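Local coordinates for uncharacterized protein (Streptococcus pneumoniae, PDB 3LFT) that binds tryptophan between its two lobes and probably serves as the substrate-binding component of an ABC transporter, at residues V133-L139 and V187-P193. Residues are numbered along the deposited sequence; the frame is centred on the assembly and turned at random. Where two conformers were deposited one is given.
Sequences VKTIGAL and VDAIWVP
Neighbouring parallel strands in an alpha/beta lobe illustrate how a side chain can extend a ladder past its regular bonds. The 135-139 part of strand 135-141 and strand 189-192 run parallel, the axes of these short pieces approaching to 4.6 Å and inclined by 36°, pairing Ile136 with Ala189, Gly137 with Ile190 and Ala138 with Trp191. Asp188, chi1 m, opens the ladder: its OD2 accepts Lys134 N (2.9 Å) and Thr135 N (3.0 Å), while its N donates to Thr135 O (2.8 Å). Regular bonds follow, Gly137 N to Ala189 O and Trp191 N to Gly137 O (both 2.8 Å), then Leu139 N to Trp191 O (2.9 Å). Trp191, chi1 t, lies on the face of Ile136 and Ala138; Ala138 CB meets the ring edge, 3.6 Å from Trp191 CE3. Leu139 (chi1 t, chi2 p) packs CB against Ile190 CG2 at 4.2 Å. Helix 145-160 covers the Trp191 face, where Phe154 stacks on the indole, and helix 176-183 covers Leu139 and Ile190; strands 164-170 and 216-218 flank the pair in the 2-1-3-4 sheet of a Rossmann-like periplasmic-binding-protein lobe.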
loop_
_atom_site.group_PDB
_atom_site.type_symbol
_atom_site.label_atom_id
_atom_site.label_comp_id
_atom_site.label_asym_id
_atom_site.label_seq_id
_atom_site.Cartn_x
_atom_site.Cartn_y
_atom_site.Cartn_z
ATOM N N VAL A 133 17.901 -2.226 -18.418
ATOM C CA VAL A 133 16.855 -1.216 -18.263
ATOM C C VAL A 133 17.460 0.172 -18.055
ATOM O O VAL A 133 18.250 0.376 -17.132
ATOM C CB VAL A 133 15.933 -1.591 -17.094
ATOM C CG1 VAL A 133 15.103 -0.390 -16.606
ATOM C CG2 VAL A 133 15.029 -2.742 -17.502
ATOM N N LYS A 134 17.091 1.112 -18.923
ATOM C CA LYS A 134 17.590 2.490 -18.865
ATOM C C LYS A 134 16.521 3.501 -18.435
ATOM O O LYS A 134 16.781 4.429 -17.657
ATOM C CB LYS A 134 18.170 2.888 -20.224
ATOM C CG LYS A 134 19.336 2.011 -20.671
ATOM C CD LYS A 134 19.736 2.326 -22.100
ATOM C CE LYS A 134 20.832 1.402 -22.589
ATOM N NZ LYS A 134 21.149 1.688 -24.008
ATOM N N THR A 135 15.311 3.304 -18.946
ATOM C CA THR A 135 14.188 4.195 -18.673
ATOM C C THR A 135 13.070 3.410 -17.997
ATOM O O THR A 135 12.690 2.329 -18.451
ATOM C CB THR A 135 13.662 4.878 -19.962
ATOM O OG1 THR A 135 14.752 5.495 -20.661
ATOM C CG2 THR A 135 12.591 5.937 -19.641
ATOM N N ILE A 136 12.555 3.969 -16.914
ATOM C CA ILE A 136 11.454 3.374 -16.172
ATOM C C ILE A 136 10.202 4.228 -16.326
ATOM O O ILE A 136 10.269 5.450 -16.209
ATOM C CB ILE A 136 11.809 3.313 -14.675
ATOM C CG1 ILE A 136 13.016 2.398 -14.466
ATOM C CG2 ILE A 136 10.624 2.822 -13.862
ATOM C CD1 ILE A 136 13.701 2.560 -13.137
ATOM N N GLY A 137 9.064 3.591 -16.564
ATOM C CA GLY A 137 7.779 4.294 -16.535
ATOM C C GLY A 137 7.112 4.045 -15.192
ATOM O O GLY A 137 6.871 2.892 -14.823
ATOM N N ALA A 138 6.812 5.115 -14.463
ATOM C CA ALA A 138 6.110 5.037 -13.185
ATOM C C ALA A 138 4.612 5.132 -13.468
ATOM O O ALA A 138 4.150 6.175 -13.918
ATOM C CB ALA A 138 6.570 6.186 -12.252
ATOM N N LEU A 139 3.877 4.042 -13.247
ATOM C CA LEU A 139 2.417 3.992 -13.427
ATOM C C LEU A 139 1.752 4.094 -12.058
ATOM O O LEU A 139 2.006 3.275 -11.188
ATOM C CB LEU A 139 2.045 2.679 -14.112
ATOM C CG LEU A 139 0.549 2.413 -14.294
ATOM C CD1 LEU A 139 -0.056 3.410 -15.274
ATOM C CD2 LEU A 139 0.331 0.994 -14.768
ATOM N N VAL A 187 9.349 3.194 -22.631
ATOM C CA VAL A 187 10.165 2.816 -21.473
ATOM C C VAL A 187 10.604 1.366 -21.535
ATOM O O VAL A 187 10.021 0.561 -22.273
ATOM C CB VAL A 187 9.440 3.085 -20.122
ATOM C CG1 VAL A 187 8.954 4.526 -20.050
ATOM C CG2 VAL A 187 8.275 2.107 -19.907
ATOM N N ASP A 188 11.630 1.046 -20.745
ATOM C CA ASP A 188 12.175 -0.305 -20.704
ATOM C C ASP A 188 11.549 -1.176 -19.636
ATOM O O ASP A 188 11.620 -2.396 -19.713
ATOM C CB ASP A 188 13.681 -0.252 -20.475
ATOM C CG ASP A 188 14.406 0.524 -21.553
ATOM O OD1 ASP A 188 14.042 0.372 -22.741
ATOM O OD2 ASP A 188 15.320 1.292 -21.190
ATOM N N ALA A 189 10.955 -0.541 -18.629
ATOM C CA ALA A 189 10.369 -1.260 -17.509
ATOM C C ALA A 189 9.277 -0.409 -16.919
ATOM O O ALA A 189 9.323 0.826 -17.028
ATOM C CB ALA A 189 11.436 -1.556 -16.437
ATOM N N ILE A 190 8.301 -1.072 -16.316
ATOM C CA ILE A 190 7.195 -0.403 -15.624
ATOM C C ILE A 190 7.412 -0.576 -14.135
ATOM O O ILE A 190 7.672 -1.690 -13.692
ATOM C CB ILE A 190 5.824 -1.007 -16.023
ATOM C CG1 ILE A 190 5.560 -0.838 -17.524
ATOM C CG2 ILE A 190 4.684 -0.382 -15.187
ATOM C CD1 ILE A 190 4.450 -1.742 -18.036
ATOM N N TRP A 191 7.323 0.515 -13.383
ATOM C CA TRP A 191 7.353 0.490 -11.923
ATOM C C TRP A 191 6.040 1.021 -11.374
ATOM O O TRP A 191 5.486 2.000 -11.885
ATOM C CB TRP A 191 8.538 1.299 -11.390
ATOM C CG TRP A 191 8.553 1.495 -9.909
ATOM C CD1 TRP A 191 8.966 0.601 -8.967
ATOM C CD2 TRP A 191 8.118 2.660 -9.211
ATOM N NE1 TRP A 191 8.811 1.148 -7.700
ATOM C CE2 TRP A 191 8.315 2.424 -7.835
ATOM C CE3 TRP A 191 7.634 3.912 -9.623
ATOM C CZ2 TRP A 191 8.000 3.380 -6.858
ATOM C CZ3 TRP A 191 7.310 4.865 -8.640
ATOM C CH2 TRP A 191 7.511 4.594 -7.280
ATOM N N VAL A 192 5.514 0.338 -10.360
ATOM C CA VAL A 192 4.249 0.736 -9.726
ATOM C C VAL A 192 4.506 0.913 -8.245
ATOM O O VAL A 192 5.010 -0.013 -7.602
ATOM C CB VAL A 192 3.149 -0.333 -9.893
ATOM C CG1 VAL A 192 1.835 0.155 -9.278
ATOM C CG2 VAL A 192 2.933 -0.656 -11.370
ATOM N N PRO A 193 4.195 2.086 -7.674
ATOM C CA PRO A 193 4.332 2.274 -6.231
ATOM C C PRO A 193 3.258 1.502 -5.462
ATOM O O PRO A 193 2.460 0.743 -6.057
ATOM C CB PRO A 193 4.194 3.792 -6.049
ATOM C CG PRO A 193 3.427 4.256 -7.223
ATOM C CD PRO A 193 3.715 3.300 -8.359
#